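Local coordinates for protein peptidoglycan DD-endopeptidase ShyB (Vibrio cholerae, PDB 2GU1) that cleaves peptide cross-links between adjacent peptidoglycan strands as a zinc-dependent DD-endopeptidase, probably letting new glycan be inserted as the cell wall expands, at residues Q63-L67 with I78-E82; I73-I78 with Y89-I94; V131-I136 with D178-F182. All blocks are in the same frame, centred on the assembly; numbering follows the deposited sequence.

Contact 1. Residues Q63-L67 with I78-E82; sequences QLSRL and IYTRE
Leu67, with chi1 near 164° (t) and chi2 in p, lays its CD2 against the ring of Tyr79, 3.9 Å from Tyr79 CD2, and the two side chains share one face of an antiparallel strand pair. The axes of 64-67 and 78-81 approach to 4.7 Å, their directions 160° apart. Leu67 and Tyr79 form the hydrogen-bonded pair, CA atoms 5.0 Å apart: Leu67 N donates to Tyr79 O and Tyr79 N to Leu67 O, both at 2.8 Å. One step back, Arg66 lies opposite Thr80 as a non-hydrogen-bonded pair whose side chains take the other face. There Arg66, extended through chi2 and then bent at chi3 (m), donates hydrogen bonds from NE (3.1 Å) and NH2 (3.2 Å) to Thr80 OG1, while Ile78 CG2 sits over a face of the guanidinium, 3.7 Å from Arg66 NE. Beyond this, Arg81 N donates to Ser65 O at 3.0 Å, and Arg81 NE, at the end of a t, t, p chain, reaches Leu64 O, also at 3.0 Å; its NH2 forms a salt bridge with Asp59. The bond from NE thus extends the pairing past the regular backbone bonds. Ser65 departs from extended geometry (phi/psi -111/-24), so that Ser65 and Arg66 both face Met57 on strand 53-58. Tyr79 reaches helix 29-38, touching Ile35 and Val38, and its OH bonds Asp39. Together these features describe a beta hairpin of the LysM-like domain, one strand of which carries a classic beta bulge on its other edge.

Contact 2. Residues I73-I78 with Y89-I94; sequences IVEKAI and YDFQEI
Extended strands 75-78 and 89-93 run antiparallel, 168° between directions and 4.7 Å apart at the axes. Ile78 and Asp90 are a hydrogen-bonded pair, with Ile78 N to Asp90 O at 2.7 Å and Asp90 N to Ile78 O at 2.9 Å. Lys76 and Gln92 repeat it: Lys76 N to Gln92 O is 3.1 Å, Gln92 N to Lys76 O 3.0 Å. Past the strand end, Ile94 N donates to Val74 O at 2.8 Å. Between these pairs lie the non-hydrogen-bonded Ala77-Phe91 and Glu75-Glu93. On the Ile78 face, Gln92 NE2 satisfies Asp90 OD2 at 3.1 Å. On the other, Glu75 (chi1 m) and Glu93 (chi1 t) bring their OE1 atoms 2.8 Å apart, a like-charge approach, not a hydrogen bond; Glu93 OE2 has a salt bridge to Arg321 in the peptidase M23 region. Ala77 CB packs 3.7 Å from Tyr89 CE1, and Tyr89 OH bonds Gln44. This is the regular pairing of a beta hairpin at the edge of the LysM-like domain's sheet.

Contact 3. Residues V131-I136 with D178-F182; sequences VMKDKI and DVSAF
Val179 is the main bump here, and the hollow that takes it is formed by Met132, Lys135 and Ile136 at the C-terminal end of helix 122-132 and in the turn after it. Residues 133-135 keep helical phi/psi, Met132 O accepts from Ile136 N at 2.8 Å, and the chain becomes extended at Ile136 (-137/133). Around this bend Met132, Lys135 and Ile136 all direct CA-to-CB toward strand 179-182, where CB directions alternate: Val179 and Ala181 point toward the helix end, Ser180 away. Val179, chi1 t, puts CG1 between two tips, 3.3 Å from Met132 CE and 3.2 Å from Lys135 NZ, while its CG2 lies 4.3 Å from Ile136 CG1. The all-m Met132 side chain reaches across to the strand, and its final SD-CE bond turns along it toward Val179; SD lies 3.9 Å from Ala181 CB, so that the small alanine accommodates the sulfur. Val131 CG1 adds a looser touch, 4.4 Å from Ala181 CB. CA atoms stay well apart, 7.2 Å for Lys135 and Val179 and 7.9 Å for Met132 and Ala181, and the join rests on side-chain packing alone. Neighbouring strands widen the surface: Met132 also meets Ile170, Ile136 meets Phe172 and Val131 meets Phe189. The arrangement is a helix end and the following turn packed by apolar side chains on one face of the antiparallel sheet of the Csd3 second domain.

Overall arrangement
Contacts 1 and 2 are successive hairpin pairings in one antiparallel sheet. Strand 75-81 belongs to both, lying between 64-70 and 87-93, with Ile78 common to them, and they touch where Tyr79 CE1 lies 3.6 Å from Tyr89 CD1. Contact 3 is remote, its centre about 48 Å from that of contact 1 and 36 Å from that of contact 2, in the Csd3 second domain. In each, buried residues (Leu67, Ala77, Met132) adjoin more exposed ones (Arg66, Ile94, Lys135). Main-chain hydrogen bonds dominate the first two; arginine side chains add more in contact 1, whereas contact 2 places two carboxylates close together, one salt-bridged to Arg321. Contact 3 relies on apolar side chains between helix end and sheet.

Contact 1. Residues Q63-L67 with I78-E82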
loop_
_atom_site.group_PDB
_atom_site.type_symbol
_atom_site.label_atom_id
_atom_site.label_comp_id
_atom_site.label_asym_id
_atom_site.label_seq_id
_atom_site.Cartn_x
_atom_site.Cartn_y
_atom_site.Cartn_z
ATOM N N GLN A 63 3.360 0.191 32.273
ATOM C CA GLN A 63 4.032 0.690 31.079
ATOM C C GLN A 63 3.842 -0.273 29.913
ATOM O O GLN A 63 3.815 -1.490 30.099
ATOM C CB GLN A 63 5.526 0.885 31.348
ATOM C CG GLN A 63 5.835 1.783 32.542
ATOM C CD GLN A 63 5.122 3.123 32.471
ATOM O OE1 GLN A 63 5.283 3.876 31.508
ATOM N NE2 GLN A 63 4.328 3.426 33.495
ATOM N N LEU A 64 3.714 0.284 28.713
ATOM C CA LEU A 64 3.511 -0.509 27.503
ATOM C C LEU A 64 4.611 -1.544 27.299
ATOM O O LEU A 64 5.787 -1.200 27.231
ATOM C CB LEU A 64 3.459 0.413 26.278
ATOM C CG LEU A 64 3.072 -0.232 24.946
ATOM C CD1 LEU A 64 1.596 -0.602 24.976
ATOM C CD2 LEU A 64 3.350 0.732 23.805
ATOM N N SER A 65 4.224 -2.809 27.195
ATOM C CA SER A 65 5.189 -3.881 26.981
ATOM C C SER A 65 5.016 -4.469 25.580
ATOM O O SER A 65 5.944 -5.050 25.018
ATOM C CB SER A 65 5.009 -4.982 28.027
ATOM O OG SER A 65 3.761 -5.628 27.872
ATOM N N ARG A 66 3.817 -4.324 25.025
ATOM C CA ARG A 66 3.532 -4.822 23.690
ATOM C C ARG A 66 2.291 -4.193 23.072
ATOM O O ARG A 66 1.267 -4.023 23.741
ATOM C CB ARG A 66 3.353 -6.335 23.707
ATOM C CG ARG A 66 2.695 -6.854 22.446
ATOM C CD ARG A 66 2.548 -8.357 22.463
ATOM N NE ARG A 66 3.833 -9.015 22.269
ATOM C CZ ARG A 66 3.996 -10.332 22.242
ATOM N NH1 ARG A 66 2.951 -11.133 22.401
ATOM N NH2 ARG A 66 5.203 -10.847 22.044
ATOM N N LEU A 67 2.401 -3.862 21.788
ATOM C CA LEU A 67 1.309 -3.274 21.015
ATOM C C LEU A 67 0.984 -4.204 19.851
ATOM O O LEU A 67 1.890 -4.637 19.130
ATOM C CB LEU A 67 1.721 -1.908 20.448
ATOM C CG LEU A 67 0.849 -1.353 19.315
ATOM C CD1 LEU A 67 -0.484 -0.900 19.880
ATOM C CD2 LEU A 67 1.556 -0.188 18.623
ATOM N N ILE A 78 2.899 -6.888 15.289
ATOM C CA ILE A 78 3.188 -6.992 16.714
ATOM C C ILE A 78 4.461 -6.238 17.099
ATOM O O ILE A 78 5.545 -6.529 16.588
ATOM C CB ILE A 78 3.333 -8.466 17.096
ATOM C CG1 ILE A 78 2.089 -9.226 16.633
ATOM C CG2 ILE A 78 3.554 -8.601 18.600
ATOM C CD1 ILE A 78 2.238 -10.733 16.656
ATOM N N TYR A 79 4.317 -5.263 17.994
ATOM C CA TYR A 79 5.440 -4.447 18.455
ATOM C C TYR A 79 5.760 -4.842 19.899
ATOM O O TYR A 79 4.993 -4.549 20.823
ATOM C CB TYR A 79 5.078 -2.958 18.366
ATOM C CG TYR A 79 4.748 -2.489 16.953
ATOM C CD1 TYR A 79 5.713 -1.870 16.158
ATOM C CD2 TYR A 79 3.480 -2.715 16.394
ATOM C CE1 TYR A 79 5.429 -1.481 14.835
ATOM C CE2 TYR A 79 3.191 -2.336 15.074
ATOM C CZ TYR A 79 4.166 -1.719 14.303
ATOM O OH TYR A 79 3.877 -1.331 13.005
ATOM N N THR A 80 6.902 -5.499 20.087
ATOM C CA THR A 80 7.304 -5.970 21.409
ATOM C C THR A 80 8.481 -5.226 22.027
ATOM O O THR A 80 9.495 -4.995 21.366
ATOM C CB THR A 80 7.648 -7.468 21.358
ATOM O OG1 THR A 80 6.518 -8.194 20.863
ATOM C CG2 THR A 80 8.005 -7.987 22.744
ATOM N N ARG A 81 8.342 -4.859 23.301
ATOM C CA ARG A 81 9.406 -4.157 24.008
ATOM C C ARG A 81 10.522 -5.129 24.383
ATOM O O ARG A 81 10.263 -6.231 24.870
ATOM C CB ARG A 81 8.871 -3.469 25.269
ATOM C CG ARG A 81 9.966 -2.778 26.081
ATOM C CD ARG A 81 9.425 -1.731 27.040
ATOM N NE ARG A 81 8.507 -2.280 28.034
ATOM C CZ ARG A 81 8.835 -3.186 28.948
ATOM N NH1 ARG A 81 10.074 -3.659 29.007
ATOM N NH2 ARG A 81 7.920 -3.619 29.806
ATOM N N GLU A 82 11.761 -4.709 24.140
ATOM C CA GLU A 82 12.939 -5.522 24.433
ATOM C C GLU A 82 13.587 -5.072 25.748
ATOM O O GLU A 82 13.322 -3.971 26.237
ATOM C CB GLU A 82 13.953 -5.400 23.288
ATOM C CG GLU A 82 13.490 -5.950 21.941
ATOM C CD GLU A 82 13.295 -7.459 21.946
ATOM O OE1 GLU A 82 13.777 -8.120 22.890
ATOM O OE2 GLU A 82 12.671 -7.988 21.000
#

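Contact 2. Residues I73-I78 with Y89-I94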
loop_
_atom_site.group_PDB
_atom_site.type_symbol
_atom_site.label_atom_id
_atom_site.label_comp_id
_atom_site.label_asym_id
_atom_site.label_seq_id
_atom_site.Cartn_x
_atom_site.Cartn_y
_atom_site.Cartn_z
ATOM N N ILE A 73 -8.844 -9.358 10.724
ATOM C CA ILE A 73 -8.915 -10.553 11.552
ATOM C C ILE A 73 -7.911 -11.626 11.115
ATOM O O ILE A 73 -7.757 -12.641 11.783
ATOM C CB ILE A 73 -10.351 -11.138 11.565
ATOM C CG1 ILE A 73 -10.812 -11.472 10.146
ATOM C CG2 ILE A 73 -11.304 -10.124 12.198
ATOM C CD1 ILE A 73 -12.270 -11.914 10.069
ATOM N N VAL A 74 -7.220 -11.390 10.002
ATOM C CA VAL A 74 -6.230 -12.343 9.517
ATOM C C VAL A 74 -4.830 -11.737 9.391
ATOM O O VAL A 74 -3.915 -12.390 8.895
ATOM C CB VAL A 74 -6.640 -12.948 8.140
ATOM C CG1 VAL A 74 -7.923 -13.745 8.289
ATOM C CG2 VAL A 74 -6.810 -11.847 7.097
ATOM N N GLU A 75 -4.663 -10.498 9.846
ATOM C CA GLU A 75 -3.371 -9.822 9.762
ATOM C C GLU A 75 -3.127 -8.871 10.930
ATOM O O GLU A 75 -3.986 -8.056 11.272
ATOM C CB GLU A 75 -3.278 -9.039 8.448
ATOM C CG GLU A 75 -3.522 -9.891 7.213
ATOM C CD GLU A 75 -3.485 -9.100 5.917
ATOM O OE1 GLU A 75 -3.565 -9.729 4.837
ATOM O OE2 GLU A 75 -3.379 -7.856 5.972
ATOM N N LYS A 76 -1.945 -8.970 11.530
ATOM C CA LYS A 76 -1.591 -8.110 12.647
ATOM C C LYS A 76 -0.089 -7.848 12.741
ATOM O O LYS A 76 0.724 -8.724 12.450
ATOM C CB LYS A 76 -2.085 -8.727 13.959
ATOM C CG LYS A 76 -1.539 -10.118 14.226
ATOM C CD LYS A 76 -2.152 -10.727 15.479
ATOM C CE LYS A 76 -1.647 -12.148 15.703
ATOM N NZ LYS A 76 -2.296 -12.797 16.882
ATOM N N ALA A 77 0.253 -6.627 13.145
ATOM C CA ALA A 77 1.634 -6.195 13.327
ATOM C C ALA A 77 1.857 -6.200 14.837
ATOM O O ALA A 77 1.086 -5.593 15.577
ATOM C CB ALA A 77 1.824 -4.786 12.772
ATOM N N ILE A 78 2.899 -6.888 15.289
ATOM C CA ILE A 78 3.188 -6.992 16.714
ATOM C C ILE A 78 4.461 -6.238 17.099
ATOM O O ILE A 78 5.545 -6.529 16.588
ATOM C CB ILE A 78 3.333 -8.466 17.096
ATOM C CG1 ILE A 78 2.089 -9.226 16.633
ATOM C CG2 ILE A 78 3.554 -8.601 18.600
ATOM C CD1 ILE A 78 2.238 -10.733 16.656
ATOM N N TYR A 89 9.756 -5.743 15.931
ATOM C CA TYR A 89 8.585 -5.955 15.079
ATOM C C TYR A 89 8.415 -7.385 14.559
ATOM O O TYR A 89 9.385 -8.028 14.175
ATOM C CB TYR A 89 8.689 -5.014 13.878
ATOM C CG TYR A 89 7.581 -5.147 12.852
ATOM C CD1 TYR A 89 6.420 -4.377 12.945
ATOM C CD2 TYR A 89 7.702 -6.027 11.778
ATOM C CE1 TYR A 89 5.409 -4.479 11.994
ATOM C CE2 TYR A 89 6.697 -6.139 10.819
ATOM C CZ TYR A 89 5.555 -5.362 10.931
ATOM O OH TYR A 89 4.565 -5.465 9.977
ATOM N N ASP A 90 7.170 -7.854 14.522
ATOM C CA ASP A 90 6.830 -9.177 13.995
ATOM C C ASP A 90 5.464 -9.077 13.316
ATOM O O ASP A 90 4.522 -8.529 13.890
ATOM C CB ASP A 90 6.782 -10.226 15.114
ATOM C CG ASP A 90 6.303 -11.591 14.622
ATOM O OD1 ASP A 90 6.366 -11.848 13.400
ATOM O OD2 ASP A 90 5.874 -12.421 15.458
ATOM N N PHE A 91 5.367 -9.584 12.091
ATOM C CA PHE A 91 4.112 -9.556 11.351
ATOM C C PHE A 91 3.559 -10.972 11.228
ATOM O O PHE A 91 4.270 -11.900 10.831
ATOM C CB PHE A 91 4.316 -8.960 9.949
ATOM C CG PHE A 91 3.049 -8.878 9.136
ATOM C CD1 PHE A 91 2.078 -7.926 9.428
ATOM C CD2 PHE A 91 2.806 -9.785 8.104
ATOM C CE1 PHE A 91 0.878 -7.876 8.706
ATOM C CE2 PHE A 91 1.614 -9.748 7.375
ATOM C CZ PHE A 91 0.646 -8.788 7.679
ATOM N N GLN A 92 2.291 -11.143 11.575
ATOM C CA GLN A 92 1.668 -12.456 11.492
ATOM C C GLN A 92 0.432 -12.439 10.610
ATOM O O GLN A 92 -0.453 -11.598 10.769
ATOM C CB GLN A 92 1.317 -12.958 12.890
ATOM C CG GLN A 92 2.515 -13.484 13.667
ATOM C CD GLN A 92 2.165 -13.838 15.102
ATOM O OE1 GLN A 92 1.028 -14.211 15.403
ATOM N NE2 GLN A 92 3.145 -13.733 15.993
ATOM N N GLU A 93 0.375 -13.383 9.682
ATOM C CA GLU A 93 -0.738 -13.468 8.758
ATOM C C GLU A 93 -1.344 -14.867 8.721
ATOM O O GLU A 93 -0.629 -15.864 8.618
ATOM C CB GLU A 93 -0.251 -13.069 7.366
ATOM C CG GLU A 93 -1.350 -12.788 6.374
ATOM C CD GLU A 93 -0.834 -12.111 5.117
ATOM O OE1 GLU A 93 -1.670 -11.708 4.278
ATOM O OE2 GLU A 93 0.405 -11.980 4.969
ATOM N N ILE A 94 -2.665 -14.933 8.817
ATOM C CA ILE A 94 -3.382 -16.201 8.776
ATOM C C ILE A 94 -4.066 -16.314 7.416
ATOM O O ILE A 94 -4.739 -15.382 6.968
ATOM C CB ILE A 94 -4.462 -16.272 9.870
ATOM C CG1 ILE A 94 -3.832 -16.032 11.239
ATOM C CG2 ILE A 94 -5.147 -17.631 9.836
ATOM C CD1 ILE A 94 -4.840 -15.932 12.357
#

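Contact 3. Residues V131-I136 with D178-F182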
loop_
_atom_site.group_PDB
_atom_site.type_symbol
_atom_site.label_atom_id
_atom_site.label_comp_id
_atom_site.label_asym_id
_atom_site.label_seq_id
_atom_site.Cartn_x
_atom_site.Cartn_y
_atom_site.Cartn_z
ATOM N N VAL A 131 -9.101 0.234 -15.325
ATOM C CA VAL A 131 -8.584 -0.857 -16.144
ATOM C C VAL A 131 -9.138 -0.869 -17.566
ATOM O O VAL A 131 -8.392 -1.049 -18.526
ATOM C CB VAL A 131 -8.891 -2.233 -15.492
ATOM C CG1 VAL A 131 -8.616 -3.364 -16.477
ATOM C CG2 VAL A 131 -8.054 -2.406 -14.232
ATOM N N MET A 132 -10.445 -0.673 -17.699
ATOM C CA MET A 132 -11.096 -0.718 -19.008
ATOM C C MET A 132 -11.185 0.596 -19.793
ATOM O O MET A 132 -11.765 0.617 -20.879
ATOM C CB MET A 132 -12.515 -1.275 -18.851
ATOM C CG MET A 132 -12.607 -2.617 -18.131
ATOM S SD MET A 132 -11.687 -3.901 -18.975
ATOM C CE MET A 132 -12.816 -4.349 -20.238
ATOM N N LYS A 133 -10.609 1.675 -19.274
ATOM C CA LYS A 133 -10.716 2.974 -19.947
ATOM C C LYS A 133 -10.374 3.040 -21.440
ATOM O O LYS A 133 -11.027 3.764 -22.187
ATOM C CB LYS A 133 -9.906 4.034 -19.194
ATOM C CG LYS A 133 -8.406 3.907 -19.310
ATOM C CD LYS A 133 -7.742 5.179 -18.806
ATOM C CE LYS A 133 -6.232 5.116 -18.933
ATOM N NZ LYS A 133 -5.653 4.091 -18.029
ATOM N N ASP A 134 -9.368 2.296 -21.883
ATOM C CA ASP A 134 -8.993 2.323 -23.294
ATOM C C ASP A 134 -9.827 1.384 -24.160
ATOM O O ASP A 134 -9.963 1.593 -25.367
ATOM C CB ASP A 134 -7.510 1.984 -23.456
ATOM C CG ASP A 134 -6.610 2.964 -22.736
ATOM O OD1 ASP A 134 -6.795 4.183 -22.928
ATOM O OD2 ASP A 134 -5.721 2.521 -21.981
ATOM N N LYS A 135 -10.388 0.349 -23.545
ATOM C CA LYS A 135 -11.195 -0.611 -24.282
ATOM C C LYS A 135 -12.670 -0.216 -24.280
ATOM O O LYS A 135 -13.431 -0.653 -25.142
ATOM C CB LYS A 135 -11.028 -2.011 -23.677
ATOM C CG LYS A 135 -9.576 -2.487 -23.586
ATOM C CD LYS A 135 -8.967 -2.779 -24.956
ATOM C CE LYS A 135 -9.118 -4.245 -25.347
ATOM N NZ LYS A 135 -10.534 -4.699 -25.350
ATOM N N ILE A 136 -13.066 0.618 -23.321
ATOM C CA ILE A 136 -14.458 1.050 -23.217
ATOM C C ILE A 136 -14.624 2.542 -22.926
ATOM O O ILE A 136 -13.960 3.096 -22.049
ATOM C CB ILE A 136 -15.208 0.277 -22.101
ATOM C CG1 ILE A 136 -15.217 -1.220 -22.411
ATOM C CG2 ILE A 136 -16.637 0.792 -21.976
ATOM C CD1 ILE A 136 -15.970 -2.051 -21.389
ATOM N N ASP A 178 -17.971 -7.355 -27.545
ATOM C CA ASP A 178 -17.646 -7.827 -26.199
ATOM C C ASP A 178 -16.202 -7.550 -25.798
ATOM O O ASP A 178 -15.288 -7.655 -26.618
ATOM C CB ASP A 178 -17.918 -9.328 -26.087
ATOM C CG ASP A 178 -19.387 -9.661 -26.219
ATOM O OD1 ASP A 178 -19.725 -10.863 -26.259
ATOM O OD2 ASP A 178 -20.201 -8.718 -26.276
ATOM N N VAL A 179 -16.006 -7.204 -24.530
ATOM C CA VAL A 179 -14.677 -6.919 -24.004
ATOM C C VAL A 179 -14.462 -7.647 -22.678
ATOM O O VAL A 179 -15.369 -7.725 -21.853
ATOM C CB VAL A 179 -14.486 -5.408 -23.755
ATOM C CG1 VAL A 179 -13.034 -5.121 -23.427
ATOM C CG2 VAL A 179 -14.934 -4.613 -24.970
ATOM N N SER A 180 -13.264 -8.182 -22.470
ATOM C CA SER A 180 -12.970 -8.879 -21.223
ATOM C C SER A 180 -11.492 -8.773 -20.856
ATOM O O SER A 180 -10.620 -8.776 -21.730
ATOM C CB SER A 180 -13.390 -10.350 -21.325
ATOM O OG SER A 180 -12.629 -11.034 -22.303
ATOM N N ALA A 181 -11.217 -8.666 -19.560
ATOM C CA ALA A 181 -9.852 -8.553 -19.069
ATOM C C ALA A 181 -9.678 -9.469 -17.862
ATOM O O ALA A 181 -10.622 -9.690 -17.098
ATOM C CB ALA A 181 -9.548 -7.110 -18.681
ATOM N N PHE A 182 -8.467 -9.987 -17.691
ATOM C CA PHE A 182 -8.162 -10.909 -16.597
ATOM C C PHE A 182 -6.881 -10.502 -15.890
ATOM O O PHE A 182 -5.924 -10.071 -16.536
ATOM C CB PHE A 182 -7.993 -12.324 -17.156
ATOM C CG PHE A 182 -9.152 -12.788 -17.985
ATOM C CD1 PHE A 182 -10.287 -13.330 -17.382
ATOM C CD2 PHE A 182 -9.107 -12.698 -19.370
ATOM C CE1 PHE A 182 -11.363 -13.765 -18.153
ATOM C CE2 PHE A 182 -10.177 -13.129 -20.148
ATOM C CZ PHE A 182 -11.307 -13.668 -19.537
#